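Local coordinates for phosphopantetheine attachment site family protein (Acinetobacter baumannii, PDB 4HKG) that probably carries substrates or intermediates on a phosphopantetheine arm, as a free-standing peptidyl carrier protein of a non-ribosomal peptide pathway, at residues K5-V18 / I71-Q83. Numbering follows the deposited sequence.
Sequences KDKAYWSAIIRTLV and INALAEYLVSELQ
The methyl of A75 is a knob among K7, W10, S11 and I14, with CB 3.5 Å from S11 N. The small side chains of A75 and S11 lie where the backbones come nearest, their CA atoms 5.0 Å apart. The segment axes approach to 8.2 Å, with 128° between their N-to-C directions. On one side of this point I14 enters the hole formed by I71, L74, A75 and L78. Its CG1 branch, anti to the carbonyl carbon (chi1 -66°), carries CD1 to 3.8 Å from L78 CD1, while CG2 slides past I71, whose chain runs the opposite way and sets CD1 against R15 CB. On the other side W10 fits among A75, L78, V79 and L82. L78 CD1 lies over one indole face, displaced toward the rim; V79 CG2 meets the ring edge near its plane, and L82 CD1 comes obliquely to 3.6 Å from W10 CZ2.

Polar contacts line one edge of this apolar row. S11 OG donates to N72 OD1 at 2.7 Å, tilted 33° from the amide carbonyl plane, and N72 ND2 is in turn bonded to D32, fixing the amide from both ends. The extended K7 chain lies among N72, A75, E76 and V79, its CE 3.5 Å from N72 O; its salt bridge to E76 is long, NZ to OE1 3.8 Å. In the second shell, Y9 covers the indole face opposite L78, and D6 N-caps helix 7-22 by accepting from Y9 N.

Helix 7-22 and helix 71-82, the first and last of the chain, pack together in the carrier-protein helical bundle: W10 also touches T56 of helix 42-56, and L74 reaches the short helix 64-67.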
# COMPACT_ATOMS: atom_id res chain seq x y z
N LYS A 5 1.33 -15.35 4.12
CA LYS A 5 1.37 -13.89 4.14
C LYS A 5 2.80 -13.35 4.04
O LYS A 5 3.35 -12.78 4.98
CB LYS A 5 0.66 -13.33 5.38
CG LYS A 5 -0.83 -13.67 5.43
CD LYS A 5 -1.58 -12.75 6.38
CE LYS A 5 -3.05 -13.10 6.46
NZ LYS A 5 -3.26 -14.47 7.01
N ASP A 6 3.37 -13.53 2.86
CA ASP A 6 4.70 -13.01 2.59
C ASP A 6 4.60 -11.65 1.89
O ASP A 6 3.53 -11.04 1.83
CB ASP A 6 5.51 -14.01 1.75
CG ASP A 6 4.78 -14.44 0.49
OD1 ASP A 6 3.79 -13.79 0.08
OD2 ASP A 6 5.23 -15.44 -0.12
N LYS A 7 5.72 -11.19 1.37
CA LYS A 7 5.76 -9.89 0.71
C LYS A 7 4.79 -9.83 -0.47
O LYS A 7 4.06 -8.85 -0.63
CB LYS A 7 7.18 -9.58 0.25
CG LYS A 7 7.34 -8.21 -0.39
CD LYS A 7 8.73 -8.06 -0.98
CE LYS A 7 8.91 -6.70 -1.64
NZ LYS A 7 10.21 -6.62 -2.36
N ALA A 8 4.77 -10.88 -1.29
CA ALA A 8 3.90 -10.94 -2.46
C ALA A 8 2.42 -10.89 -2.07
O ALA A 8 1.62 -10.28 -2.77
CB ALA A 8 4.19 -12.19 -3.28
N TYR A 9 2.06 -11.52 -0.96
CA TYR A 9 0.69 -11.48 -0.45
C TYR A 9 0.28 -10.04 -0.16
O TYR A 9 -0.74 -9.54 -0.65
CB TYR A 9 0.60 -12.33 0.81
CG TYR A 9 -0.77 -12.45 1.43
CD1 TYR A 9 -1.60 -13.51 1.11
CD2 TYR A 9 -1.22 -11.51 2.35
CE1 TYR A 9 -2.85 -13.64 1.70
CE2 TYR A 9 -2.47 -11.63 2.94
CZ TYR A 9 -3.28 -12.69 2.60
OH TYR A 9 -4.52 -12.80 3.19
N TRP A 10 1.08 -9.34 0.64
CA TRP A 10 0.75 -7.97 0.99
C TRP A 10 0.85 -7.03 -0.21
O TRP A 10 0.07 -6.08 -0.32
CB TRP A 10 1.59 -7.47 2.17
CG TRP A 10 1.21 -8.13 3.43
CD1 TRP A 10 1.98 -8.96 4.20
CD2 TRP A 10 -0.07 -8.08 4.07
NE1 TRP A 10 1.27 -9.40 5.29
CE2 TRP A 10 0.00 -8.88 5.23
CE3 TRP A 10 -1.27 -7.42 3.78
CZ2 TRP A 10 -1.07 -9.04 6.09
CZ3 TRP A 10 -2.34 -7.58 4.64
CH2 TRP A 10 -2.23 -8.39 5.78
N SER A 11 1.79 -7.28 -1.09
CA SER A 11 1.91 -6.48 -2.30
C SER A 11 0.63 -6.56 -3.14
O SER A 11 0.15 -5.54 -3.64
CB SER A 11 3.14 -6.90 -3.11
OG SER A 11 3.30 -6.05 -4.23
N ALA A 12 0.07 -7.76 -3.29
CA ALA A 12 -1.17 -7.92 -4.05
C ALA A 12 -2.33 -7.17 -3.38
O ALA A 12 -3.13 -6.52 -4.05
CB ALA A 12 -1.50 -9.39 -4.22
N ILE A 13 -2.41 -7.25 -2.06
CA ILE A 13 -3.46 -6.54 -1.32
C ILE A 13 -3.31 -5.02 -1.47
O ILE A 13 -4.28 -4.33 -1.79
CB ILE A 13 -3.50 -6.99 0.17
CG1 ILE A 13 -4.04 -8.42 0.25
CG2 ILE A 13 -4.28 -5.99 1.03
CD1 ILE A 13 -4.18 -8.96 1.65
N ILE A 14 -2.10 -4.52 -1.27
CA ILE A 14 -1.86 -3.09 -1.37
C ILE A 14 -2.13 -2.59 -2.78
O ILE A 14 -2.76 -1.55 -2.97
CB ILE A 14 -0.43 -2.73 -0.91
CG1 ILE A 14 -0.27 -3.01 0.58
CG2 ILE A 14 -0.14 -1.26 -1.17
CD1 ILE A 14 1.19 -3.06 1.03
N ARG A 15 -1.69 -3.34 -3.78
CA ARG A 15 -1.94 -2.96 -5.17
C ARG A 15 -3.44 -2.87 -5.46
O ARG A 15 -3.89 -1.96 -6.16
CB ARG A 15 -1.26 -3.96 -6.11
CG ARG A 15 -1.25 -3.59 -7.58
CD ARG A 15 -0.53 -4.69 -8.36
NE ARG A 15 -0.10 -4.29 -9.70
CZ ARG A 15 0.68 -5.03 -10.47
NH1 ARG A 15 1.14 -6.19 -10.03
NH2 ARG A 15 1.03 -4.60 -11.67
N THR A 16 -4.20 -3.80 -4.90
CA THR A 16 -5.65 -3.78 -5.06
C THR A 16 -6.25 -2.54 -4.42
O THR A 16 -7.10 -1.86 -5.01
CB THR A 16 -6.27 -5.06 -4.45
OG1 THR A 16 -5.75 -6.21 -5.12
CG2 THR A 16 -7.79 -5.03 -4.59
N LEU A 17 -5.82 -2.23 -3.20
CA LEU A 17 -6.31 -1.04 -2.51
C LEU A 17 -5.98 0.23 -3.28
O LEU A 17 -6.84 1.11 -3.45
CB LEU A 17 -5.73 -0.94 -1.10
CG LEU A 17 -6.13 -2.01 -0.09
CD1 LEU A 17 -5.32 -1.83 1.18
CD2 LEU A 17 -7.61 -1.95 0.20
N VAL A 18 -4.74 0.35 -3.73
CA VAL A 18 -4.30 1.54 -4.45
C VAL A 18 -5.07 1.69 -5.76
O VAL A 18 -5.57 2.77 -6.07
CB VAL A 18 -2.77 1.50 -4.67
CG1 VAL A 18 -2.34 2.56 -5.66
CG2 VAL A 18 -2.04 1.65 -3.34
N ILE A 71 4.37 0.35 -3.60
CA ILE A 71 3.59 -0.79 -3.15
C ILE A 71 4.49 -1.84 -2.52
O ILE A 71 4.22 -2.34 -1.42
CB ILE A 71 2.77 -1.39 -4.31
CG1 ILE A 71 1.65 -0.42 -4.70
CG2 ILE A 71 2.22 -2.76 -3.94
CD1 ILE A 71 1.02 -0.76 -6.02
N ASN A 72 5.58 -2.18 -3.20
CA ASN A 72 6.48 -3.22 -2.71
C ASN A 72 7.23 -2.81 -1.44
O ASN A 72 7.48 -3.65 -0.58
CB ASN A 72 7.45 -3.67 -3.80
CG ASN A 72 6.87 -4.73 -4.71
OD1 ASN A 72 5.98 -5.49 -4.30
ND2 ASN A 72 7.35 -4.78 -5.94
N ALA A 73 7.59 -1.53 -1.32
CA ALA A 73 8.28 -1.07 -0.12
C ALA A 73 7.33 -1.14 1.08
O ALA A 73 7.73 -1.55 2.18
CB ALA A 73 8.82 0.34 -0.30
N LEU A 74 6.08 -0.75 0.87
CA LEU A 74 5.09 -0.83 1.94
C LEU A 74 4.79 -2.28 2.31
O LEU A 74 4.65 -2.61 3.49
CB LEU A 74 3.82 -0.07 1.56
CG LEU A 74 2.77 0.07 2.67
CD1 LEU A 74 3.31 0.84 3.88
CD2 LEU A 74 1.53 0.75 2.10
N ALA A 75 4.73 -3.16 1.31
CA ALA A 75 4.54 -4.59 1.57
C ALA A 75 5.67 -5.16 2.42
O ALA A 75 5.42 -5.93 3.35
CB ALA A 75 4.43 -5.36 0.27
N GLU A 76 6.90 -4.77 2.09
CA GLU A 76 8.07 -5.19 2.85
C GLU A 76 7.94 -4.76 4.31
O GLU A 76 8.23 -5.53 5.22
CB GLU A 76 9.34 -4.59 2.23
CG GLU A 76 10.63 -4.93 2.97
CD GLU A 76 11.27 -6.20 2.46
OE1 GLU A 76 10.86 -6.68 1.38
OE2 GLU A 76 12.20 -6.70 3.12
N TYR A 77 7.48 -3.53 4.52
CA TYR A 77 7.28 -3.01 5.87
C TYR A 77 6.25 -3.84 6.64
O TYR A 77 6.48 -4.20 7.80
CB TYR A 77 6.88 -1.53 5.83
CG TYR A 77 6.57 -0.97 7.19
CD1 TYR A 77 7.59 -0.63 8.07
CD2 TYR A 77 5.26 -0.79 7.61
CE1 TYR A 77 7.32 -0.12 9.32
CE2 TYR A 77 4.97 -0.28 8.87
CZ TYR A 77 6.01 0.05 9.71
OH TYR A 77 5.76 0.56 10.96
N LEU A 78 5.12 -4.15 6.00
CA LEU A 78 4.08 -4.93 6.66
C LEU A 78 4.59 -6.30 7.09
O LEU A 78 4.31 -6.74 8.21
CB LEU A 78 2.85 -5.10 5.76
CG LEU A 78 2.07 -3.83 5.47
CD1 LEU A 78 0.83 -4.17 4.68
CD2 LEU A 78 1.69 -3.12 6.77
N VAL A 79 5.33 -6.97 6.22
CA VAL A 79 5.90 -8.26 6.57
C VAL A 79 6.79 -8.14 7.81
O VAL A 79 6.71 -8.96 8.72
CB VAL A 79 6.71 -8.89 5.41
CG1 VAL A 79 7.48 -10.11 5.88
CG2 VAL A 79 5.78 -9.26 4.27
N SER A 80 7.62 -7.10 7.83
CA SER A 80 8.51 -6.85 8.96
C SER A 80 7.75 -6.65 10.26
O SER A 80 8.13 -7.17 11.30
CB SER A 80 9.40 -5.64 8.68
OG SER A 80 10.36 -5.93 7.68
N GLU A 81 6.65 -5.90 10.18
CA GLU A 81 5.86 -5.57 11.36
C GLU A 81 5.11 -6.78 11.90
O GLU A 81 4.88 -6.87 13.10
CB GLU A 81 4.87 -4.46 11.05
CG GLU A 81 5.51 -3.10 10.85
CD GLU A 81 6.21 -2.60 12.10
OE1 GLU A 81 5.53 -2.39 13.12
OE2 GLU A 81 7.44 -2.43 12.06
N LEU A 82 4.75 -7.69 11.01
CA LEU A 82 3.92 -8.83 11.39
C LEU A 82 4.75 -10.07 11.69
O LEU A 82 4.22 -11.07 12.17
CB LEU A 82 2.90 -9.11 10.29
CG LEU A 82 1.85 -8.00 10.12
CD1 LEU A 82 1.11 -8.13 8.81
CD2 LEU A 82 0.87 -8.02 11.29
N GLN A 83 6.04 -10.01 11.41
CA GLN A 83 6.95 -11.13 11.66
C GLN A 83 7.35 -11.19 13.13
O GLN A 83 6.51 -11.05 14.02
CB GLN A 83 8.20 -11.01 10.79